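Local coordinates for protein histidine--tRNA ligase (Thermus thermophilus, PDB 1H4V) that catalyses the ATP-dependent attachment of L-histidine to tRNA(His), releasing AMP and diphosphate, and works as a class II aminoacyl-tRNA synthetase homodimer, at residues 26-31 against 36-41; 84-89 against 104-109; 88-93 against 98-103; 133-138 against 264-269. All blocks are in the same frame, centred on the assembly; numbering follows the deposited sequence.

Contact 1 of 4, residues 26-31 against 36-41; sequences TARKVL and ALELVT
OE2 of E38 is gripped by two donors: NH2 of R28, 3.0 Å away, and NE2 of Q21 of the second subunit. The contact belongs to motif 1 of class II synthetases, the long helix and following strand that build much of the dimer interface, here helix 14-33 and strand 37-38. The salt bridge ties the flank of the helix to the strand. A single nitrogen serves both carboxylate oxygens: the N-H of NH2 points fairly straight at OE2 (163°), and a weak, bent bond from NH2 of R28 reaches OE1 of E38 at 3.2 Å. OE2 lies at the edge of the guanidinium, almost in its plane, and is approached on its syn side. Because the two flat groups are turned 52° apart, they do not form a coplanar, two-pronged pair. R28 runs out extended and then bends at its third torsion (chi3 -76°), which swings the guanidinium over to the carboxylate; E38 reaches to meet it with a straight chain. W105 of the neighbouring strand packs against both side chains, while L17 of the second subunit rests on E38, so the ion pair is part of the intersubunit surface. Nearer the turn, the chain closes on itself with a backbone bond from N of A36 to O of L31. L31, whose side chain leans away into the core beside V127 and Y129, meets A36 through its root, with CB of L31 and CB of A36 4.1 Å apart.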
loop_
_atom_site.group_PDB
_atom_site.type_symbol
_atom_site.label_atom_id
_atom_site.label_comp_id
_atom_site.label_asym_id
_atom_site.label_seq_id
_atom_site.Cartn_x
_atom_site.Cartn_y
_atom_site.Cartn_z
ATOM N N THR A 26 0.235 12.278 -5.375
ATOM C CA THR A 26 -0.185 13.667 -5.385
ATOM C C THR A 26 -0.812 14.060 -4.048
ATOM O O THR A 26 -0.516 15.123 -3.508
ATOM C CB THR A 26 -1.179 13.925 -6.508
ATOM O OG1 THR A 26 -0.508 13.767 -7.762
ATOM C CG2 THR A 26 -1.751 15.331 -6.406
ATOM N N ALA A 27 -1.675 13.202 -3.508
ATOM C CA ALA A 27 -2.297 13.495 -2.220
ATOM C C ALA A 27 -1.184 13.588 -1.173
ATOM O O ALA A 27 -1.195 14.481 -0.324
ATOM C CB ALA A 27 -3.288 12.393 -1.835
ATOM N N ARG A 28 -0.219 12.676 -1.241
ATOM C CA ARG A 28 0.866 12.698 -0.277
ATOM C C ARG A 28 1.599 14.041 -0.311
ATOM O O ARG A 28 1.899 14.610 0.742
ATOM C CB ARG A 28 1.864 11.551 -0.519
ATOM C CG ARG A 28 3.132 11.671 0.329
ATOM C CD ARG A 28 4.124 10.527 0.134
ATOM N NE ARG A 28 3.708 9.299 0.812
ATOM C CZ ARG A 28 3.204 8.228 0.201
ATOM N NH1 ARG A 28 3.051 8.218 -1.122
ATOM N NH2 ARG A 28 2.840 7.169 0.913
ATOM N N LYS A 29 1.871 14.552 -1.510
ATOM C CA LYS A 29 2.577 15.827 -1.643
ATOM C C LYS A 29 1.796 17.001 -1.059
ATOM O O LYS A 29 2.339 17.787 -0.284
ATOM C CB LYS A 29 2.903 16.125 -3.117
ATOM C CG LYS A 29 3.580 17.487 -3.340
ATOM C CD LYS A 29 3.865 17.759 -4.815
ATOM C CE LYS A 29 2.582 18.026 -5.614
ATOM N NZ LYS A 29 2.848 18.453 -7.026
ATOM N N VAL A 30 0.523 17.128 -1.420
ATOM C CA VAL A 30 -0.263 18.246 -0.907
ATOM C C VAL A 30 -0.593 18.118 0.580
ATOM O O VAL A 30 -0.514 19.096 1.317
ATOM C CB VAL A 30 -1.590 18.450 -1.714
ATOM C CG1 VAL A 30 -1.334 18.267 -3.201
ATOM C CG2 VAL A 30 -2.649 17.515 -1.233
ATOM N N LEU A 31 -0.946 16.918 1.026
ATOM C CA LEU A 31 -1.289 16.721 2.429
ATOM C C LEU A 31 -0.091 16.836 3.369
ATOM O O LEU A 31 -0.225 17.357 4.478
ATOM C CB LEU A 31 -1.992 15.370 2.614
ATOM C CG LEU A 31 -3.529 15.341 2.549
ATOM C CD1 LEU A 31 -4.075 16.482 1.735
ATOM C CD2 LEU A 31 -3.992 13.995 1.983
ATOM N N ALA A 36 0.160 17.223 7.424
ATOM C CA ALA A 36 -0.435 15.931 7.761
ATOM C C ALA A 36 0.629 14.844 7.902
ATOM O O ALA A 36 1.590 14.802 7.147
ATOM C CB ALA A 36 -1.445 15.538 6.719
ATOM N N LEU A 37 0.452 13.981 8.892
ATOM C CA LEU A 37 1.369 12.872 9.163
ATOM C C LEU A 37 0.759 11.599 8.560
ATOM O O LEU A 37 -0.438 11.357 8.715
ATOM C CB LEU A 37 1.520 12.725 10.675
ATOM C CG LEU A 37 2.407 11.644 11.286
ATOM C CD1 LEU A 37 3.855 11.822 10.829
ATOM C CD2 LEU A 37 2.314 11.753 12.809
ATOM N N GLU A 38 1.555 10.788 7.872
ATOM C CA GLU A 38 0.993 9.580 7.275
ATOM C C GLU A 38 0.751 8.489 8.300
ATOM O O GLU A 38 1.601 8.191 9.133
ATOM C CB GLU A 38 1.875 9.011 6.151
ATOM C CG GLU A 38 1.162 7.839 5.433
ATOM C CD GLU A 38 1.901 7.290 4.221
ATOM O OE1 GLU A 38 1.366 6.354 3.586
ATOM O OE2 GLU A 38 3.006 7.779 3.896
ATOM N N LEU A 39 -0.420 7.884 8.219
ATOM C CA LEU A 39 -0.788 6.824 9.145
ATOM C C LEU A 39 -1.394 5.637 8.387
ATOM O O LEU A 39 -2.219 5.819 7.486
ATOM C CB LEU A 39 -1.789 7.393 10.157
ATOM C CG LEU A 39 -2.517 6.575 11.228
ATOM C CD1 LEU A 39 -3.446 5.620 10.550
ATOM C CD2 LEU A 39 -1.531 5.844 12.130
ATOM N N VAL A 40 -0.962 4.426 8.722
ATOM C CA VAL A 40 -1.521 3.235 8.086
ATOM C C VAL A 40 -2.160 2.361 9.173
ATOM O O VAL A 40 -1.465 1.866 10.061
ATOM C CB VAL A 40 -0.446 2.383 7.352
ATOM C CG1 VAL A 40 -1.121 1.170 6.714
ATOM C CG2 VAL A 40 0.271 3.209 6.277
ATOM N N THR A 41 -3.478 2.187 9.120
ATOM C CA THR A 41 -4.153 1.355 10.110
ATOM C C THR A 41 -4.305 -0.054 9.567
ATOM O O THR A 41 -4.071 -0.300 8.380
ATOM C CB THR A 41 -5.553 1.894 10.458
ATOM O OG1 THR A 41 -6.398 1.839 9.300
ATOM C CG2 THR A 41 -5.456 3.322 10.938
#

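Contact 2 of 4, residues 84-89 against 104-109; sequences AAMVRA and LWMAGP
M86 reaches from helix 83-92 to the sheet and lays its methyl group on strand 102-111 between L104 and M106. The helix segment crosses the strand segment at 133°, with an axis separation of 10.1 Å, as a helix packed on the face of the class II catalytic sheet. M86 bends at its last torsion (chi3 84°), and this turns CE against the strand backbone: CE of M86 is 3.7 Å from O of L104 and 3.8 Å from N of W105. The same methyl lies 3.8 Å from CB of L104. M106 comes the other way. Its side chain slides past that of M86 in the opposite direction, bent likewise at its end, and CE of M106 meets CG of M86 at 4.2 Å. Each thioether thus sets its terminal methyl beside the inner part of the opposing chain or strand. W105, on the alternate face, turns its indole to helix 14-33, and N128 and E130 of strand 123-132 extend the floor under M86. The contact is wholly buried and runs through methyl, methylene and backbone atoms, so helix and sheet are held here by dispersion and exclusion of water rather than by directional bonds.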
loop_
_atom_site.group_PDB
_atom_site.type_symbol
_atom_site.label_atom_id
_atom_site.label_comp_id
_atom_site.label_asym_id
_atom_site.label_seq_id
_atom_site.Cartn_x
_atom_site.Cartn_y
_atom_site.Cartn_z
ATOM N N ALA A 84 -13.106 6.456 11.450
ATOM C CA ALA A 84 -13.166 5.786 12.746
ATOM C C ALA A 84 -11.835 5.121 13.107
ATOM O O ALA A 84 -11.419 5.146 14.265
ATOM C CB ALA A 84 -14.286 4.751 12.765
ATOM N N ALA A 85 -11.175 4.527 12.119
ATOM C CA ALA A 85 -9.889 3.865 12.345
ATOM C C ALA A 85 -8.821 4.876 12.750
ATOM O O ALA A 85 -7.991 4.602 13.614
ATOM C CB ALA A 85 -9.448 3.131 11.090
ATOM N N MET A 86 -8.846 6.045 12.125
ATOM C CA MET A 86 -7.871 7.089 12.435
ATOM C C MET A 86 -8.120 7.667 13.814
ATOM O O MET A 86 -7.171 7.891 14.564
ATOM C CB MET A 86 -7.897 8.173 11.350
ATOM C CG MET A 86 -7.408 7.604 10.024
ATOM S SD MET A 86 -7.762 8.557 8.561
ATOM C CE MET A 86 -6.367 9.717 8.604
ATOM N N VAL A 87 -9.388 7.891 14.150
ATOM C CA VAL A 87 -9.746 8.405 15.476
ATOM C C VAL A 87 -9.328 7.368 16.521
ATOM O O VAL A 87 -8.814 7.716 17.583
ATOM C CB VAL A 87 -11.267 8.637 15.617
ATOM C CG1 VAL A 87 -11.612 8.936 17.077
ATOM C CG2 VAL A 87 -11.710 9.785 14.728
ATOM N N ARG A 88 -9.540 6.091 16.202
ATOM C CA ARG A 88 -9.179 4.999 17.095
ATOM C C ARG A 88 -7.666 4.987 17.305
ATOM O O ARG A 88 -7.181 4.621 18.375
ATOM C CB ARG A 88 -9.661 3.665 16.508
ATOM C CG ARG A 88 -9.571 2.448 17.441
ATOM C CD ARG A 88 -8.153 1.887 17.497
ATOM N NE ARG A 88 -7.675 1.521 16.167
ATOM C CZ ARG A 88 -6.396 1.510 15.810
ATOM N NH1 ARG A 88 -5.459 1.840 16.683
ATOM N NH2 ARG A 88 -6.058 1.191 14.574
ATOM N N ALA A 89 -6.920 5.396 16.284
ATOM C CA ALA A 89 -5.463 5.440 16.385
ATOM C C ALA A 89 -5.013 6.652 17.210
ATOM O O ALA A 89 -4.075 6.556 18.001
ATOM C CB ALA A 89 -4.833 5.487 14.984
ATOM N N LEU A 104 -3.723 14.110 10.125
ATOM C CA LEU A 104 -3.331 12.781 9.657
ATOM C C LEU A 104 -3.904 12.490 8.283
ATOM O O LEU A 104 -4.942 13.032 7.894
ATOM C CB LEU A 104 -3.832 11.700 10.622
ATOM C CG LEU A 104 -3.535 11.830 12.120
ATOM C CD1 LEU A 104 -4.443 10.873 12.877
ATOM C CD2 LEU A 104 -2.084 11.532 12.412
ATOM N N TRP A 105 -3.221 11.641 7.533
ATOM C CA TRP A 105 -3.730 11.256 6.236
ATOM C C TRP A 105 -3.376 9.799 6.037
ATOM O O TRP A 105 -2.457 9.270 6.674
ATOM C CB TRP A 105 -3.165 12.124 5.101
ATOM C CG TRP A 105 -1.792 11.762 4.649
ATOM C CD1 TRP A 105 -0.610 12.191 5.178
ATOM C CD2 TRP A 105 -1.459 10.900 3.560
ATOM N NE1 TRP A 105 0.444 11.650 4.482
ATOM C CE2 TRP A 105 -0.047 10.850 3.485
ATOM C CE3 TRP A 105 -2.216 10.158 2.642
ATOM C CZ2 TRP A 105 0.632 10.091 2.519
ATOM C CZ3 TRP A 105 -1.538 9.401 1.678
ATOM C CH2 TRP A 105 -0.126 9.374 1.630
ATOM N N MET A 106 -4.117 9.155 5.145
ATOM C CA MET A 106 -3.925 7.749 4.878
ATOM C C MET A 106 -4.517 7.390 3.521
ATOM O O MET A 106 -5.471 8.011 3.044
ATOM C CB MET A 106 -4.608 6.952 6.000
ATOM C CG MET A 106 -4.706 5.443 5.823
ATOM S SD MET A 106 -5.339 4.687 7.360
ATOM C CE MET A 106 -7.126 4.666 7.090
ATOM N N ALA A 107 -3.923 6.390 2.895
ATOM C CA ALA A 107 -4.391 5.902 1.619
ATOM C C ALA A 107 -4.405 4.394 1.771
ATOM O O ALA A 107 -3.463 3.810 2.302
ATOM C CB ALA A 107 -3.438 6.316 0.512
ATOM N N GLY A 108 -5.474 3.752 1.327
ATOM C CA GLY A 108 -5.513 2.308 1.443
ATOM C C GLY A 108 -6.823 1.695 1.008
ATOM O O GLY A 108 -7.754 2.401 0.652
ATOM N N PRO A 109 -6.920 0.367 1.019
ATOM C CA PRO A 109 -8.162 -0.289 0.608
ATOM C C PRO A 109 -9.286 -0.218 1.643
ATOM O O PRO A 109 -9.028 -0.153 2.844
ATOM C CB PRO A 109 -7.711 -1.723 0.344
ATOM C CG PRO A 109 -6.631 -1.908 1.328
ATOM C CD PRO A 109 -5.841 -0.622 1.186
#

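Contact 3 of 4, residues 88-93 against 98-103; sequences RAYLEH and WPQPVR
The CA atoms of Y90 and V102 stand 8.4 Å apart where helix 83-92 ends, H93 leaves helical geometry, and the chain returns through a cis peptide before P101 into strand 102-111. Y90 carries most of the contact. With CG anti to the backbone nitrogen (chi1 174°), its ring extends past the helix to the returning chain and touches it edge-on. The phenol is the donor in a short bond, 2.6 Å from OH of Y90 to OE1 of Q100. Q100 approaches from the opposite direction with its amide turned 80° from the ring, and the hydroxyl meets the oxygen from above the carbonyl plane. On the same ring edge, CG2 of V102 packs 3.6 Å from CE1 of Y90. The rotation of the amide is fixed at both ends: while OE1 takes the phenol, NE2 of Q100 gives a fairly straight bond (161°) to O of W98, 2.8 Å away, with a weak further one to O of M95. Q100 thus braces the turn and holds the tyrosine at once. M95, K96, V300 and L132 also pack on Y90, and H93 beyond the helix end meets F13 of the second subunit edge-to-face. The whole is a helix-loop-strand connection that delivers the chain into the first strand of motif 2, the antiparallel strand pair 102-111 and 123-132 of the class II catalytic fold.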
loop_
_atom_site.group_PDB
_atom_site.type_symbol
_atom_site.label_atom_id
_atom_site.label_comp_id
_atom_site.label_asym_id
_atom_site.label_seq_id
_atom_site.Cartn_x
_atom_site.Cartn_y
_atom_site.Cartn_z
ATOM N N ARG A 88 -9.540 6.091 16.202
ATOM C CA ARG A 88 -9.179 4.999 17.095
ATOM C C ARG A 88 -7.666 4.987 17.305
ATOM O O ARG A 88 -7.181 4.621 18.375
ATOM C CB ARG A 88 -9.661 3.665 16.508
ATOM C CG ARG A 88 -9.571 2.448 17.441
ATOM C CD ARG A 88 -8.153 1.887 17.497
ATOM N NE ARG A 88 -7.675 1.521 16.167
ATOM C CZ ARG A 88 -6.396 1.510 15.810
ATOM N NH1 ARG A 88 -5.459 1.840 16.683
ATOM N NH2 ARG A 88 -6.058 1.191 14.574
ATOM N N ALA A 89 -6.920 5.396 16.284
ATOM C CA ALA A 89 -5.463 5.440 16.385
ATOM C C ALA A 89 -5.013 6.652 17.210
ATOM O O ALA A 89 -4.075 6.556 18.001
ATOM C CB ALA A 89 -4.833 5.487 14.984
ATOM N N TYR A 90 -5.684 7.784 17.017
ATOM C CA TYR A 90 -5.371 9.015 17.740
ATOM C C TYR A 90 -5.511 8.737 19.242
ATOM O O TYR A 90 -4.711 9.198 20.061
ATOM C CB TYR A 90 -6.355 10.109 17.310
ATOM C CG TYR A 90 -6.277 11.416 18.069
ATOM C CD1 TYR A 90 -5.542 12.495 17.569
ATOM C CD2 TYR A 90 -6.996 11.602 19.251
ATOM C CE1 TYR A 90 -5.532 13.736 18.226
ATOM C CE2 TYR A 90 -6.995 12.834 19.919
ATOM C CZ TYR A 90 -6.266 13.898 19.401
ATOM O OH TYR A 90 -6.283 15.125 20.039
ATOM N N LEU A 91 -6.536 7.964 19.578
ATOM C CA LEU A 91 -6.814 7.576 20.953
ATOM C C LEU A 91 -5.779 6.592 21.486
ATOM O O LEU A 91 -5.197 6.809 22.550
ATOM C CB LEU A 91 -8.202 6.927 21.037
ATOM C CG LEU A 91 -9.411 7.746 21.499
ATOM C CD1 LEU A 91 -9.168 9.241 21.361
ATOM C CD2 LEU A 91 -10.620 7.302 20.709
ATOM N N GLU A 92 -5.545 5.518 20.741
ATOM C CA GLU A 92 -4.615 4.492 21.183
ATOM C C GLU A 92 -3.205 5.005 21.460
ATOM O O GLU A 92 -2.567 4.580 22.425
ATOM C CB GLU A 92 -4.554 3.351 20.156
ATOM C CG GLU A 92 -3.787 2.126 20.639
ATOM C CD GLU A 92 -3.901 0.930 19.709
ATOM O OE1 GLU A 92 -5.035 0.573 19.322
ATOM O OE2 GLU A 92 -2.858 0.335 19.372
ATOM N N HIS A 93 -2.725 5.930 20.636
ATOM C CA HIS A 93 -1.372 6.437 20.809
ATOM C C HIS A 93 -1.238 7.729 21.597
ATOM O O HIS A 93 -0.174 8.337 21.612
ATOM C CB HIS A 93 -0.711 6.560 19.439
ATOM C CG HIS A 93 -0.665 5.262 18.700
ATOM N ND1 HIS A 93 0.158 4.223 19.079
ATOM C CD2 HIS A 93 -1.421 4.790 17.677
ATOM C CE1 HIS A 93 -0.096 3.165 18.327
ATOM N NE2 HIS A 93 -1.051 3.483 17.470
ATOM N N TRP A 98 -0.065 15.487 21.866
ATOM C CA TRP A 98 0.694 16.192 20.839
ATOM C C TRP A 98 0.158 17.603 20.635
ATOM O O TRP A 98 -0.931 17.936 21.105
ATOM C CB TRP A 98 0.590 15.457 19.507
ATOM C CG TRP A 98 1.144 14.088 19.513
ATOM C CD1 TRP A 98 1.744 13.444 20.557
ATOM C CD2 TRP A 98 1.177 13.185 18.414
ATOM N NE1 TRP A 98 2.152 12.192 20.170
ATOM C CE2 TRP A 98 1.809 12.005 18.847
ATOM C CE3 TRP A 98 0.725 13.253 17.085
ATOM C CZ2 TRP A 98 2.014 10.910 18.022
ATOM C CZ3 TRP A 98 0.925 12.163 16.257
ATOM C CH2 TRP A 98 1.562 11.006 16.729
ATOM N N PRO A 99 0.926 18.457 19.941
ATOM C CA PRO A 99 0.413 19.810 19.725
ATOM C C PRO A 99 -0.819 19.679 18.835
ATOM O O PRO A 99 -0.791 18.979 17.820
ATOM C CB PRO A 99 1.583 20.522 19.043
ATOM C CG PRO A 99 2.349 19.409 18.399
ATOM C CD PRO A 99 2.301 18.326 19.429
ATOM N N GLN A 100 -1.902 20.337 19.232
ATOM C CA GLN A 100 -3.156 20.265 18.498
ATOM C C GLN A 100 -3.353 21.436 17.540
ATOM O O GLN A 100 -2.919 22.552 17.812
ATOM C CB GLN A 100 -4.311 20.207 19.497
ATOM C CG GLN A 100 -4.173 19.091 20.516
ATOM C CD GLN A 100 -4.326 17.714 19.895
ATOM O OE1 GLN A 100 -5.326 17.427 19.245
ATOM N NE2 GLN A 100 -3.340 16.855 20.104
ATOM N N PRO A 101 -4.026 21.194 16.404
ATOM C CA PRO A 101 -4.591 19.896 16.020
ATOM C C PRO A 101 -3.591 18.907 15.422
ATOM O O PRO A 101 -2.516 19.280 14.964
ATOM C CB PRO A 101 -5.660 20.280 15.009
ATOM C CG PRO A 101 -5.010 21.425 14.298
ATOM C CD PRO A 101 -4.431 22.239 15.447
ATOM N N VAL A 102 -3.958 17.635 15.435
ATOM C CA VAL A 102 -3.104 16.617 14.854
ATOM C C VAL A 102 -3.691 16.337 13.476
ATOM O O VAL A 102 -4.863 15.984 13.353
ATOM C CB VAL A 102 -3.113 15.332 15.686
ATOM C CG1 VAL A 102 -2.226 14.292 15.038
ATOM C CG2 VAL A 102 -2.647 15.641 17.107
ATOM N N ARG A 103 -2.882 16.531 12.444
ATOM C CA ARG A 103 -3.332 16.300 11.088
ATOM C C ARG A 103 -2.816 14.948 10.611
ATOM O O ARG A 103 -1.620 14.660 10.682
ATOM C CB ARG A 103 -2.849 17.431 10.169
ATOM C CG ARG A 103 -3.483 18.797 10.461
ATOM C CD ARG A 103 -3.048 19.821 9.410
ATOM N NE ARG A 103 -3.583 21.162 9.634
ATOM C CZ ARG A 103 -3.174 21.986 10.596
ATOM N NH1 ARG A 103 -2.221 21.619 11.445
ATOM N NH2 ARG A 103 -3.701 23.194 10.689
#

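Contact 4 of 4, residues 133-138 against 264-269; sequences GSENPI and YVRTAF
At the N-capped start of helix 137-153, in the class II catalytic domain, E135 forms a surface salt bridge to R266 at the corner where the chain enters strand 267-272 of the central sheet. OE1 of E135 lies 3.0 Å from NH1 of R266. It comes over a face of the guanidinium instead of along an N-H, which makes the attraction ionic and without a formal hydrogen bond. The side chains cross at about a right angle and the two planar groups are 81° apart, so the carboxylate stands nearly upright on the arginine; the same oxygen, OE1 of E135, is 3.3 Å from CD of R266. A bend at chi2 (72°) turns the end of E135 onto this extended arginine. Face contact with E135 keeps the rim of the guanidinium for a stronger partner, D168, which forms a salt bridge with NE. OE2 of E135 lies near D289, a like charge that positive neighbours such as R266 may offset. R266 sits at the bend with positive phi, two residues beyond Y264, the last residue of the LVRGLDYY signature of histidyl-tRNA synthetases. On the other side the backbone is locked by an ST turn, N of N136 to OG of S134 at 3.1 Å, and by the helix cap, in which OD1 of N136 accepts the N-H of I138, 2.9 Å from its N, on a lone pair in the carbonyl plane.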
loop_
_atom_site.group_PDB
_atom_site.type_symbol
_atom_site.label_atom_id
_atom_site.label_comp_id
_atom_site.label_asym_id
_atom_site.label_seq_id
_atom_site.Cartn_x
_atom_site.Cartn_y
_atom_site.Cartn_z
ATOM N N GLY A 133 -8.733 17.436 17.103
ATOM C CA GLY A 133 -8.364 18.220 18.265
ATOM C C GLY A 133 -8.804 19.667 18.325
ATOM O O GLY A 133 -8.606 20.321 19.342
ATOM N N SER A 134 -9.410 20.184 17.268
ATOM C CA SER A 134 -9.824 21.575 17.293
ATOM C C SER A 134 -11.161 21.855 16.621
ATOM O O SER A 134 -11.538 21.200 15.653
ATOM C CB SER A 134 -8.736 22.443 16.652
ATOM O OG SER A 134 -9.134 23.802 16.627
ATOM N N GLU A 135 -11.866 22.855 17.142
ATOM C CA GLU A 135 -13.163 23.262 16.613
ATOM C C GLU A 135 -13.008 24.485 15.700
ATOM O O GLU A 135 -13.965 24.919 15.055
ATOM C CB GLU A 135 -14.105 23.604 17.772
ATOM C CG GLU A 135 -15.466 24.090 17.326
ATOM C CD GLU A 135 -16.321 22.974 16.750
ATOM O OE1 GLU A 135 -17.173 23.264 15.884
ATOM O OE2 GLU A 135 -16.147 21.811 17.173
ATOM N N ASN A 136 -11.797 25.033 15.652
ATOM C CA ASN A 136 -11.504 26.214 14.839
ATOM C C ASN A 136 -11.963 26.086 13.381
ATOM O O ASN A 136 -11.575 25.158 12.683
ATOM C CB ASN A 136 -10.006 26.511 14.880
ATOM C CG ASN A 136 -9.694 27.930 14.468
ATOM O OD1 ASN A 136 -10.053 28.362 13.376
ATOM N ND2 ASN A 136 -9.036 28.675 15.355
ATOM N N PRO A 137 -12.803 27.025 12.909
ATOM C CA PRO A 137 -13.324 27.022 11.536
ATOM C C PRO A 137 -12.259 27.101 10.447
ATOM O O PRO A 137 -12.523 26.803 9.275
ATOM C CB PRO A 137 -14.285 28.215 11.524
ATOM C CG PRO A 137 -13.739 29.108 12.579
ATOM C CD PRO A 137 -13.356 28.157 13.673
ATOM N N ILE A 138 -11.056 27.511 10.827
ATOM C CA ILE A 138 -9.970 27.567 9.869
ATOM C C ILE A 138 -9.696 26.138 9.378
ATOM O O ILE A 138 -9.415 25.924 8.207
ATOM C CB ILE A 138 -8.686 28.175 10.510
ATOM C CG1 ILE A 138 -8.808 29.702 10.543
ATOM C CG2 ILE A 138 -7.445 27.754 9.736
ATOM C CD1 ILE A 138 -7.715 30.414 11.341
ATOM N N TYR A 264 -22.128 13.625 13.362
ATOM C CA TYR A 264 -21.744 14.625 12.373
ATOM C C TYR A 264 -22.263 15.968 12.842
ATOM O O TYR A 264 -23.426 16.095 13.239
ATOM C CB TYR A 264 -22.313 14.295 10.994
ATOM C CG TYR A 264 -21.589 13.163 10.303
ATOM C CD1 TYR A 264 -22.195 11.914 10.140
ATOM C CD2 TYR A 264 -20.293 13.335 9.817
ATOM C CE1 TYR A 264 -21.526 10.866 9.507
ATOM C CE2 TYR A 264 -19.617 12.296 9.184
ATOM C CZ TYR A 264 -20.238 11.068 9.032
ATOM O OH TYR A 264 -19.578 10.048 8.396
ATOM N N VAL A 265 -21.398 16.972 12.788
ATOM C CA VAL A 265 -21.751 18.305 13.252
ATOM C C VAL A 265 -21.227 19.392 12.308
ATOM O O VAL A 265 -20.231 19.203 11.612
ATOM C CB VAL A 265 -21.190 18.500 14.696
ATOM C CG1 VAL A 265 -20.353 19.755 14.792
ATOM C CG2 VAL A 265 -22.325 18.512 15.698
ATOM N N ARG A 266 -21.918 20.525 12.289
ATOM C CA ARG A 266 -21.549 21.663 11.461
ATOM C C ARG A 266 -21.136 21.314 10.031
ATOM O O ARG A 266 -21.827 20.559 9.347
ATOM C CB ARG A 266 -20.453 22.475 12.166
ATOM C CG ARG A 266 -20.910 22.966 13.530
ATOM C CD ARG A 266 -19.922 23.870 14.257
ATOM N NE ARG A 266 -20.492 24.224 15.557
ATOM C CZ ARG A 266 -19.963 25.076 16.424
ATOM N NH1 ARG A 266 -18.823 25.694 16.160
ATOM N NH2 ARG A 266 -20.592 25.313 17.563
ATOM N N THR A 267 -20.008 21.866 9.596
ATOM C CA THR A 267 -19.490 21.680 8.240
ATOM C C THR A 267 -19.643 20.330 7.549
ATOM O O THR A 267 -19.372 19.276 8.115
ATOM C CB THR A 267 -17.995 22.046 8.168
ATOM O OG1 THR A 267 -17.780 23.285 8.848
ATOM C CG2 THR A 267 -17.558 22.216 6.728
ATOM N N ALA A 268 -20.082 20.390 6.301
ATOM C CA ALA A 268 -20.223 19.211 5.460
ATOM C C ALA A 268 -19.904 19.760 4.082
ATOM O O ALA A 268 -20.241 20.909 3.782
ATOM C CB ALA A 268 -21.633 18.678 5.503
ATOM N N PHE A 269 -19.254 18.966 3.243
ATOM C CA PHE A 269 -18.916 19.455 1.922
ATOM C C PHE A 269 -18.608 18.325 0.974
ATOM O O PHE A 269 -18.316 17.208 1.392
ATOM C CB PHE A 269 -17.714 20.402 2.003
ATOM C CG PHE A 269 -16.453 19.740 2.448
ATOM C CD1 PHE A 269 -15.583 19.178 1.518
ATOM C CD2 PHE A 269 -16.131 19.669 3.802
ATOM C CE1 PHE A 269 -14.402 18.551 1.928
ATOM C CE2 PHE A 269 -14.956 19.047 4.226
ATOM C CZ PHE A 269 -14.085 18.485 3.281
#

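In the fold
From the N terminus, contact 1 closes the short connection from helix 14-33 into strand 37-38, and that strand then pairs with strand 102-111, the one used by contacts 2 and 3. Those two form concentric closures: contact 3 bridges the short loop between helix 83-92 and the strand, and contact 2 spans it more widely, further from the turn, sharing R88 and A89. Contact 4 follows in series and is much longer, joining the catalytic stretches 1-171 and 229-320 across the residues between them. Its first segment touches contact 3 where Q100 and P101 meet G133 and S134. Together they link strands 37-38, 102-111 and 267-272 of one mixed sheet to the helices and turns packed around it, beside the second subunit.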